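PDB 6VJ4: foldase protein PrsA 2 from Bacillus anthracis, which catalyses cis-trans isomerisation of peptidyl-proline bonds and helps secreted proteins fold outside the cell after translocation. Local coordinates for residues G178-P183 with I192-G197; Y106-K111 with A171-K176; S113-S118 with A134-L139. All blocks are in the same frame, centred on the assembly; numbering follows the deposited sequence.

In the fold
All three contacts lie in the parvulin-type rotamase domain and meet at its antiparallel sheet. Interaction 1 uses strand 189-198. Interaction 2 uses the start of its neighbour, strand 110-117, and interaction 3 its middle. The centre of interaction 1 is about 10 Å from the centre of each of the others, which are about 18 Å apart. Backbone bonds join the strands: T196 N lies 2.8 Å from K111 O, and I192 N lies 2.8 Å from I115 O. K194 of interaction 1 also forms a salt bridge with E137 of interaction 3. H114 of interaction 3 is hydrogen-bonded to H191, a pair consistent with the two histidines of parvulin active sites.

Interaction 1. Residues G178-P183 with I192-G197; sequences GQISDP and IIKLTG
S181 grips the strand 192-197 at I193 with both its backbone and its side chain. Its CB rests 3.7 Å from I193 O. From there OG turns to lie between the backbone N and the carbonyl carbon (chi1 74°). This brings OG to I193 N, which donates to it over 2.9 Å. The hydroxyl in turn donates to D182 O, with OG 2.7 Å from that oxygen, so its proton is committed within its own segment. S181 N donates to I193 O at 2.7 Å. I193 is thus held at both its backbone N and its O. S181 O is buried against CG2 and CD1 of I192 and has no hydrogen-bond partner in the model.

Further along, L195 N donates to Q179 O, and G178 N donates to L195 O at 2.8 Å. I180 and K194 face each other as a non-hydrogen-bonded antiparallel pair, with their CA atoms 4.4 Å apart. The CA-H of each points to a carbonyl oxygen across the bridge.

Apolar contacts flank these backbone bonds. I180 CG2 presses on I192 CG2 at 3.4 Å, a tight carbon pair. I192 CD1 packs against the ring of P183. The CB and CG of K194 pass I180 CG1, and its NZ ends in a salt bridge with E137. Helix 120-131 covers I180, P183 and I192 as well. A single antiparallel bridge, I180 with K194, and the S181 hydroxyl dock the loop leading to strand 184-186 beside strand 189-198 in the parvulin-type sheet.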
loop_
_atom_site.group_PDB
_atom_site.type_symbol
_atom_site.label_atom_id
_atom_site.label_comp_id
_atom_site.label_asym_id
_atom_site.label_seq_id
_atom_site.Cartn_x
_atom_site.Cartn_y
_atom_site.Cartn_z
ATOM N N GLY A 178 9.262 -12.624 -49.522
ATOM C CA GLY A 178 8.542 -11.983 -50.637
ATOM C C GLY A 178 7.049 -11.897 -50.414
ATOM O O GLY A 178 6.372 -11.211 -51.222
ATOM N N GLN A 179 6.534 -12.545 -49.370
ATOM C CA GLN A 179 5.071 -12.563 -49.147
ATOM C C GLN A 179 4.633 -11.272 -48.449
ATOM O O GLN A 179 5.414 -10.735 -47.632
ATOM C CB GLN A 179 4.687 -13.792 -48.324
ATOM C CG GLN A 179 3.198 -13.925 -48.087
ATOM C CD GLN A 179 2.844 -15.148 -47.263
ATOM O OE1 GLN A 179 3.711 -15.895 -46.792
ATOM N NE2 GLN A 179 1.544 -15.356 -47.103
ATOM N N ILE A 180 3.453 -10.797 -48.825
ATOM C CA ILE A 180 2.859 -9.572 -48.228
ATOM C C ILE A 180 1.698 -9.986 -47.324
ATOM O O ILE A 180 0.846 -10.804 -47.750
ATOM C CB ILE A 180 2.460 -8.605 -49.345
ATOM C CG1 ILE A 180 3.675 -8.243 -50.212
ATOM C CG2 ILE A 180 1.795 -7.361 -48.767
ATOM C CD1 ILE A 180 3.326 -7.490 -51.483
ATOM N N SER A 181 1.644 -9.411 -46.135
ATOM C CA SER A 181 0.578 -9.732 -45.169
ATOM C C SER A 181 -0.727 -9.024 -45.515
ATOM O O SER A 181 -0.703 -8.019 -46.249
ATOM C CB SER A 181 0.959 -9.313 -43.793
ATOM O OG SER A 181 0.889 -7.895 -43.659
ATOM N N ASP A 182 -1.811 -9.566 -44.962
ATOM C CA ASP A 182 -3.076 -8.796 -44.898
ATOM C C ASP A 182 -2.841 -7.754 -43.809
ATOM O O ASP A 182 -1.792 -7.773 -43.144
ATOM C CB ASP A 182 -4.246 -9.738 -44.622
ATOM C CG ASP A 182 -4.716 -10.399 -45.898
ATOM O OD1 ASP A 182 -4.875 -9.665 -46.909
ATOM O OD2 ASP A 182 -4.870 -11.611 -45.886
ATOM N N PRO A 183 -3.763 -6.802 -43.594
ATOM C CA PRO A 183 -3.586 -5.784 -42.563
ATOM C C PRO A 183 -3.411 -6.414 -41.187
ATOM O O PRO A 183 -4.164 -7.327 -40.830
ATOM C CB PRO A 183 -4.883 -4.964 -42.631
ATOM C CG PRO A 183 -5.325 -5.161 -44.075
ATOM C CD PRO A 183 -5.022 -6.619 -44.342
ATOM N N ILE A 192 0.883 -3.243 -43.366
ATOM C CA ILE A 192 1.028 -4.223 -44.459
ATOM C C ILE A 192 2.515 -4.567 -44.418
ATOM O O ILE A 192 3.354 -3.644 -44.534
ATOM C CB ILE A 192 0.565 -3.691 -45.811
ATOM C CG1 ILE A 192 -0.929 -3.358 -45.778
ATOM C CG2 ILE A 192 0.880 -4.699 -46.888
ATOM C CD1 ILE A 192 -1.825 -4.542 -45.501
ATOM N N ILE A 193 2.825 -5.852 -44.231
ATOM C CA ILE A 193 4.230 -6.282 -44.004
ATOM C C ILE A 193 4.707 -7.159 -45.160
ATOM O O ILE A 193 3.905 -8.007 -45.662
ATOM C CB ILE A 193 4.329 -7.062 -42.674
ATOM C CG1 ILE A 193 3.700 -6.318 -41.498
ATOM C CG2 ILE A 193 5.778 -7.470 -42.397
ATOM C CD1 ILE A 193 3.585 -7.154 -40.218
ATOM N N LYS A 194 5.944 -6.940 -45.580
ATOM C CA LYS A 194 6.576 -7.797 -46.596
ATOM C C LYS A 194 7.864 -8.360 -45.998
ATOM O O LYS A 194 8.714 -7.582 -45.592
ATOM C CB LYS A 194 6.864 -7.016 -47.879
ATOM C CG LYS A 194 7.488 -7.853 -48.969
ATOM C CD LYS A 194 7.692 -7.160 -50.284
ATOM C CE LYS A 194 8.571 -5.936 -50.188
ATOM N NZ LYS A 194 8.962 -5.436 -51.537
ATOM N N LEU A 195 7.988 -9.688 -45.940
ATOM C CA LEU A 195 9.251 -10.249 -45.427
ATOM C C LEU A 195 10.285 -10.243 -46.548
ATOM O O LEU A 195 9.980 -10.736 -47.615
ATOM C CB LEU A 195 9.000 -11.673 -44.930
ATOM C CG LEU A 195 10.242 -12.338 -44.337
ATOM C CD1 LEU A 195 10.661 -11.705 -43.029
ATOM C CD2 LEU A 195 9.979 -13.819 -44.161
ATOM N N THR A 196 11.499 -9.758 -46.281
ATOM C CA THR A 196 12.470 -9.646 -47.399
ATOM C C THR A 196 13.780 -10.361 -47.101
ATOM O O THR A 196 14.588 -10.469 -48.032
ATOM C CB THR A 196 12.746 -8.176 -47.722
ATOM O OG1 THR A 196 13.186 -7.517 -46.542
ATOM C CG2 THR A 196 11.509 -7.455 -48.214
ATOM N N GLY A 197 13.961 -10.821 -45.873
ATOM C CA GLY A 197 15.216 -11.512 -45.523
ATOM C C GLY A 197 15.088 -12.321 -44.253
ATOM O O GLY A 197 14.290 -11.976 -43.381
#

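Interaction 2. Residues Y106-K111 with A171-K176; sequences YKPEIK and AAYKLK
Y173 places its ring between K107 and I110, one on each face. This joins helix 166-174 to the start of strand 110-117 and the loop leading into it, in the parvulin-type rotamase fold.

The CH-pi contacts are almost symmetrical. I110 CD1 sits over the centre of one face, 3.7 Å from the ring centroid. K107 CD sits over the centre of the opposite face, 3.8 Å from the centroid. Both carbons lie close to the ring normal, each 11° off it. The K107 chain is extended beyond CG, which carries CD across the ring. Its NZ goes on to a salt bridge with E169 of the same helix, so K107 holds to the helix by its carbon chain and by its charge.

One hydrogen bond fixes the tip of the ring. Y173 OH donates to P108 O, with 2.7 Å between the two oxygens. P108 O lies at the ring edge, in the plane of the ring. Seen from the acceptor, the hydroxyl is tilted 21° from the carbonyl plane. Contacts on both faces and at the phenol oxygen probably limit rotation of the ring.

Further carbon contacts surround the phenol. P108 CD lies beside Y173 CE1, and the two side chains run past each other in opposite directions. I110 puts CG1 between its backbone N and carbonyl carbon (chi1 52°). CG1 then lies near CZ and OH of Y173, while CG2 makes an apolar contact with CE1 at 3.7 Å. I110 also packs on F159 and L195 of the neighbouring strands. Its CD1 has a second neighbour on the helix, A172 CB, at 3.9 Å.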
loop_
_atom_site.group_PDB
_atom_site.type_symbol
_atom_site.label_atom_id
_atom_site.label_comp_id
_atom_site.label_asym_id
_atom_site.label_seq_id
_atom_site.Cartn_x
_atom_site.Cartn_y
_atom_site.Cartn_z
ATOM N N TYR A 106 14.226 -16.965 -29.248
ATOM C CA TYR A 106 15.188 -17.705 -30.102
ATOM C C TYR A 106 14.564 -17.827 -31.485
ATOM O O TYR A 106 13.809 -18.778 -31.757
ATOM C CB TYR A 106 15.541 -19.060 -29.505
ATOM C CG TYR A 106 16.453 -19.887 -30.365
ATOM C CD1 TYR A 106 17.770 -19.519 -30.597
ATOM C CD2 TYR A 106 16.026 -21.090 -30.883
ATOM C CE1 TYR A 106 18.617 -20.311 -31.353
ATOM C CE2 TYR A 106 16.864 -21.897 -31.636
ATOM C CZ TYR A 106 18.165 -21.503 -31.885
ATOM O OH TYR A 106 18.970 -22.310 -32.645
ATOM N N LYS A 107 14.846 -16.826 -32.299
ATOM C CA LYS A 107 14.328 -16.742 -33.681
ATOM C C LYS A 107 15.381 -16.111 -34.566
ATOM O O LYS A 107 16.206 -15.317 -34.111
ATOM C CB LYS A 107 13.078 -15.874 -33.747
ATOM C CG LYS A 107 11.936 -16.285 -32.847
ATOM C CD LYS A 107 10.710 -15.424 -33.066
ATOM C CE LYS A 107 9.653 -15.679 -32.020
ATOM N NZ LYS A 107 8.472 -14.802 -32.214
ATOM N N PRO A 108 15.374 -16.426 -35.865
ATOM C CA PRO A 108 16.316 -15.809 -36.780
ATOM C C PRO A 108 16.072 -14.303 -36.907
ATOM O O PRO A 108 14.932 -13.871 -36.763
ATOM C CB PRO A 108 16.035 -16.462 -38.136
ATOM C CG PRO A 108 14.682 -17.124 -37.991
ATOM C CD PRO A 108 14.420 -17.336 -36.518
ATOM N N GLU A 109 17.157 -13.553 -37.086
ATOM C CA GLU A 109 17.045 -12.118 -37.425
ATOM C C GLU A 109 16.324 -12.063 -38.774
ATOM O O GLU A 109 16.632 -12.898 -39.651
ATOM C CB GLU A 109 18.473 -11.571 -37.431
ATOM C CG GLU A 109 18.612 -10.080 -37.405
ATOM C CD GLU A 109 20.052 -9.584 -37.324
ATOM O OE1 GLU A 109 20.968 -10.411 -37.170
ATOM O OE2 GLU A 109 20.248 -8.373 -37.418
ATOM N N ILE A 110 15.374 -11.144 -38.919
ATOM C CA ILE A 110 14.619 -11.026 -40.198
ATOM C C ILE A 110 14.675 -9.591 -40.702
ATOM O O ILE A 110 14.877 -8.661 -39.910
ATOM C CB ILE A 110 13.160 -11.480 -40.078
ATOM C CG1 ILE A 110 12.435 -10.798 -38.915
ATOM C CG2 ILE A 110 13.074 -12.997 -39.967
ATOM C CD1 ILE A 110 10.917 -10.964 -38.948
ATOM N N LYS A 111 14.511 -9.463 -42.008
ATOM C CA LYS A 111 14.410 -8.133 -42.619
ATOM C C LYS A 111 13.007 -8.039 -43.195
ATOM O O LYS A 111 12.526 -9.014 -43.779
ATOM C CB LYS A 111 15.473 -7.919 -43.695
ATOM C CG LYS A 111 15.437 -6.544 -44.326
ATOM C CD LYS A 111 16.590 -6.287 -45.239
ATOM C CE LYS A 111 16.639 -7.214 -46.426
ATOM N NZ LYS A 111 17.623 -6.707 -47.425
ATOM N N ALA A 171 3.063 -11.591 -36.925
ATOM C CA ALA A 171 2.690 -11.649 -38.346
ATOM C C ALA A 171 3.919 -11.810 -39.239
ATOM O O ALA A 171 3.866 -12.625 -40.197
ATOM C CB ALA A 171 1.935 -10.389 -38.705
ATOM N N ALA A 172 4.984 -11.052 -38.963
ATOM C CA ALA A 172 6.184 -11.058 -39.817
ATOM C C ALA A 172 6.802 -12.460 -39.881
ATOM O O ALA A 172 7.193 -12.891 -40.972
ATOM C CB ALA A 172 7.174 -10.045 -39.292
ATOM N N TYR A 173 6.855 -13.137 -38.747
ATOM C CA TYR A 173 7.534 -14.461 -38.732
ATOM C C TYR A 173 6.670 -15.533 -39.400
ATOM O O TYR A 173 7.218 -16.639 -39.681
ATOM C CB TYR A 173 7.930 -14.833 -37.305
ATOM C CG TYR A 173 9.223 -14.213 -36.849
ATOM C CD1 TYR A 173 10.433 -14.745 -37.263
ATOM C CD2 TYR A 173 9.259 -13.122 -36.000
ATOM C CE1 TYR A 173 11.639 -14.247 -36.822
ATOM C CE2 TYR A 173 10.466 -12.566 -35.595
ATOM C CZ TYR A 173 11.659 -13.157 -35.977
ATOM O OH TYR A 173 12.840 -12.626 -35.564
ATOM N N LYS A 174 5.382 -15.267 -39.619
ATOM C CA LYS A 174 4.534 -16.259 -40.320
ATOM C C LYS A 174 4.735 -16.162 -41.836
ATOM O O LYS A 174 4.312 -17.084 -42.552
ATOM C CB LYS A 174 3.066 -16.059 -39.943
ATOM C CG LYS A 174 2.685 -16.599 -38.577
ATOM C CD LYS A 174 1.188 -16.740 -38.379
ATOM C CE LYS A 174 0.828 -17.585 -37.173
ATOM N NZ LYS A 174 1.163 -16.913 -35.895
ATOM N N LEU A 175 5.259 -15.037 -42.323
ATOM C CA LEU A 175 5.409 -14.838 -43.784
ATOM C C LEU A 175 6.557 -15.669 -44.370
ATOM O O LEU A 175 7.492 -16.042 -43.627
ATOM C CB LEU A 175 5.689 -13.356 -44.073
ATOM C CG LEU A 175 4.574 -12.399 -43.698
ATOM C CD1 LEU A 175 5.069 -10.968 -43.817
ATOM C CD2 LEU A 175 3.349 -12.644 -44.545
ATOM N N LYS A 176 6.451 -15.912 -45.669
ATOM C CA LYS A 176 7.521 -16.496 -46.510
ATOM C C LYS A 176 8.241 -15.321 -47.180
ATOM O O LYS A 176 7.622 -14.251 -47.290
ATOM C CB LYS A 176 6.907 -17.495 -47.493
ATOM C CG LYS A 176 6.288 -18.701 -46.801
ATOM C CD LYS A 176 5.695 -19.723 -47.734
ATOM C CE LYS A 176 5.136 -20.928 -47.002
ATOM N NZ LYS A 176 6.169 -21.611 -46.184
#

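Interaction 3. Residues S113-S118 with A134-L139; sequences SHILVS and ASFEEL
The F136 ring takes I115 CD1 on one face and H114 CA at its edge, near the ring plane. CD1 is 4.0 Å from the ring centroid, offset toward the rim. S113 CB meets CE1 of the ring obliquely at 3.7 Å. The contact packs the first turn of helix 136-143 on strand 110-117, in the parvulin-type rotamase fold.

CG of F136, anti to its backbone N (chi1 -166°), leads the ring toward the strand. I115 CG1 approaches CE1 and CZ, both at 3.7 Å, and the two side chains run past each other in opposite directions. I115 CD1 also touches L139 CB, one turn further along the helix. CB of H114 points away from the helix, and its imidazole is hydrogen-bonded to H191 and D146, consistent with a parvulin active site.

S135 caps the helix: its OG accepts from E138 N at 3.0 Å. No direct hydrogen bond joins the two segments, but a water bridges them. E137 OE2, the partner of K194, accepts from this water. The water in turn accepts from S113 OG, 2.6 Å from the water oxygen.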
loop_
_atom_site.group_PDB
_atom_site.type_symbol
_atom_site.label_atom_id
_atom_site.label_comp_id
_atom_site.label_asym_id
_atom_site.label_seq_id
_atom_site.Cartn_x
_atom_site.Cartn_y
_atom_site.Cartn_z
ATOM N N SER A 113 9.867 -5.065 -44.784
ATOM C CA SER A 113 9.387 -3.696 -45.090
ATOM C C SER A 113 7.953 -3.599 -44.598
ATOM O O SER A 113 7.272 -4.635 -44.491
ATOM C CB SER A 113 9.456 -3.355 -46.557
ATOM O OG SER A 113 10.796 -3.437 -47.016
ATOM N N HIS A 114 7.467 -2.385 -44.351
ATOM C CA HIS A 114 6.041 -2.285 -43.985
ATOM C C HIS A 114 5.498 -0.927 -44.417
ATOM O O HIS A 114 6.305 0.021 -44.694
ATOM C CB HIS A 114 5.772 -2.499 -42.489
ATOM C CG HIS A 114 6.106 -1.361 -41.587
ATOM N ND1 HIS A 114 5.291 -1.021 -40.510
ATOM C CD2 HIS A 114 7.142 -0.486 -41.562
ATOM C CE1 HIS A 114 5.830 0.011 -39.865
ATOM N NE2 HIS A 114 6.953 0.381 -40.503
ATOM N N ILE A 115 4.183 -0.903 -44.526
ATOM C CA ILE A 115 3.403 0.342 -44.726
ATOM C C ILE A 115 2.460 0.439 -43.533
ATOM O O ILE A 115 1.717 -0.536 -43.311
ATOM C CB ILE A 115 2.655 0.285 -46.057
ATOM C CG1 ILE A 115 3.656 0.120 -47.203
ATOM C CG2 ILE A 115 1.740 1.493 -46.212
ATOM C CD1 ILE A 115 3.038 -0.172 -48.511
ATOM N N LEU A 116 2.535 1.548 -42.801
ATOM C CA LEU A 116 1.669 1.784 -41.625
ATOM C C LEU A 116 0.588 2.813 -41.960
ATOM O O LEU A 116 0.930 3.912 -42.432
ATOM C CB LEU A 116 2.531 2.270 -40.464
ATOM C CG LEU A 116 1.760 2.685 -39.217
ATOM C CD1 LEU A 116 0.963 1.517 -38.661
ATOM C CD2 LEU A 116 2.732 3.215 -38.166
ATOM N N VAL A 117 -0.668 2.443 -41.747
ATOM C CA VAL A 117 -1.810 3.377 -41.975
ATOM C C VAL A 117 -2.746 3.311 -40.764
ATOM O O VAL A 117 -2.705 2.354 -40.013
ATOM C CB VAL A 117 -2.554 3.141 -43.302
ATOM C CG1 VAL A 117 -1.667 3.422 -44.509
ATOM C CG2 VAL A 117 -3.192 1.766 -43.398
ATOM N N SER A 118 -3.538 4.354 -40.530
ATOM C CA SER A 118 -4.386 4.308 -39.310
ATOM C C SER A 118 -5.754 3.703 -39.632
ATOM O O SER A 118 -6.393 3.163 -38.716
ATOM C CB SER A 118 -4.519 5.689 -38.719
ATOM O OG SER A 118 -4.920 6.597 -39.723
ATOM N N ALA A 134 1.578 -3.245 -57.957
ATOM C CA ALA A 134 2.022 -1.883 -57.596
ATOM C C ALA A 134 3.327 -1.939 -56.794
ATOM O O ALA A 134 3.518 -2.890 -55.992
ATOM C CB ALA A 134 0.933 -1.199 -56.800
ATOM N N SER A 135 4.176 -0.915 -56.945
ATOM C CA SER A 135 5.462 -0.861 -56.205
ATOM C C SER A 135 5.239 -0.720 -54.686
ATOM O O SER A 135 4.624 0.295 -54.263
ATOM C CB SER A 135 6.316 0.283 -56.676
ATOM O OG SER A 135 7.423 0.451 -55.790
ATOM N N PHE A 136 5.743 -1.683 -53.913
ATOM C CA PHE A 136 5.699 -1.589 -52.430
ATOM C C PHE A 136 6.470 -0.348 -51.958
ATOM O O PHE A 136 5.968 0.446 -51.115
ATOM C CB PHE A 136 6.264 -2.866 -51.808
ATOM C CG PHE A 136 5.966 -2.994 -50.345
ATOM C CD1 PHE A 136 6.602 -2.190 -49.411
ATOM C CD2 PHE A 136 5.017 -3.905 -49.901
ATOM C CE1 PHE A 136 6.294 -2.290 -48.062
ATOM C CE2 PHE A 136 4.723 -4.004 -48.552
ATOM C CZ PHE A 136 5.350 -3.194 -47.643
ATOM N N GLU A 137 7.651 -0.142 -52.533
ATOM C CA GLU A 137 8.507 0.983 -52.076
ATOM C C GLU A 137 7.817 2.319 -52.360
ATOM O O GLU A 137 7.847 3.218 -51.481
ATOM C CB GLU A 137 9.881 0.837 -52.726
ATOM C CG GLU A 137 10.602 -0.444 -52.282
ATOM C CD GLU A 137 9.952 -1.801 -52.593
ATOM O OE1 GLU A 137 9.513 -2.012 -53.741
ATOM O OE2 GLU A 137 9.886 -2.668 -51.668
ATOM N N GLU A 138 7.255 2.479 -53.552
ATOM C CA GLU A 138 6.619 3.780 -53.879
ATOM C C GLU A 138 5.361 3.980 -53.030
ATOM O O GLU A 138 5.090 5.150 -52.627
ATOM C CB GLU A 138 6.360 3.892 -55.386
ATOM C CG GLU A 138 7.648 3.959 -56.186
ATOM C CD GLU A 138 8.511 5.169 -55.864
ATOM O OE1 GLU A 138 7.945 6.255 -55.647
ATOM O OE2 GLU A 138 9.744 5.015 -55.775
ATOM N N LEU A 139 4.569 2.929 -52.812
ATOM C CA LEU A 139 3.366 3.104 -51.957
ATOM C C LEU A 139 3.791 3.425 -50.528
ATOM O O LEU A 139 3.099 4.206 -49.879
ATOM C CB LEU A 139 2.490 1.851 -51.968
ATOM C CG LEU A 139 1.408 1.779 -53.020
ATOM C CD1 LEU A 139 0.729 0.423 -52.933
ATOM C CD2 LEU A 139 0.386 2.910 -52.853
HETATM O O HOH W 1 10.754 -1.937 -49.191
#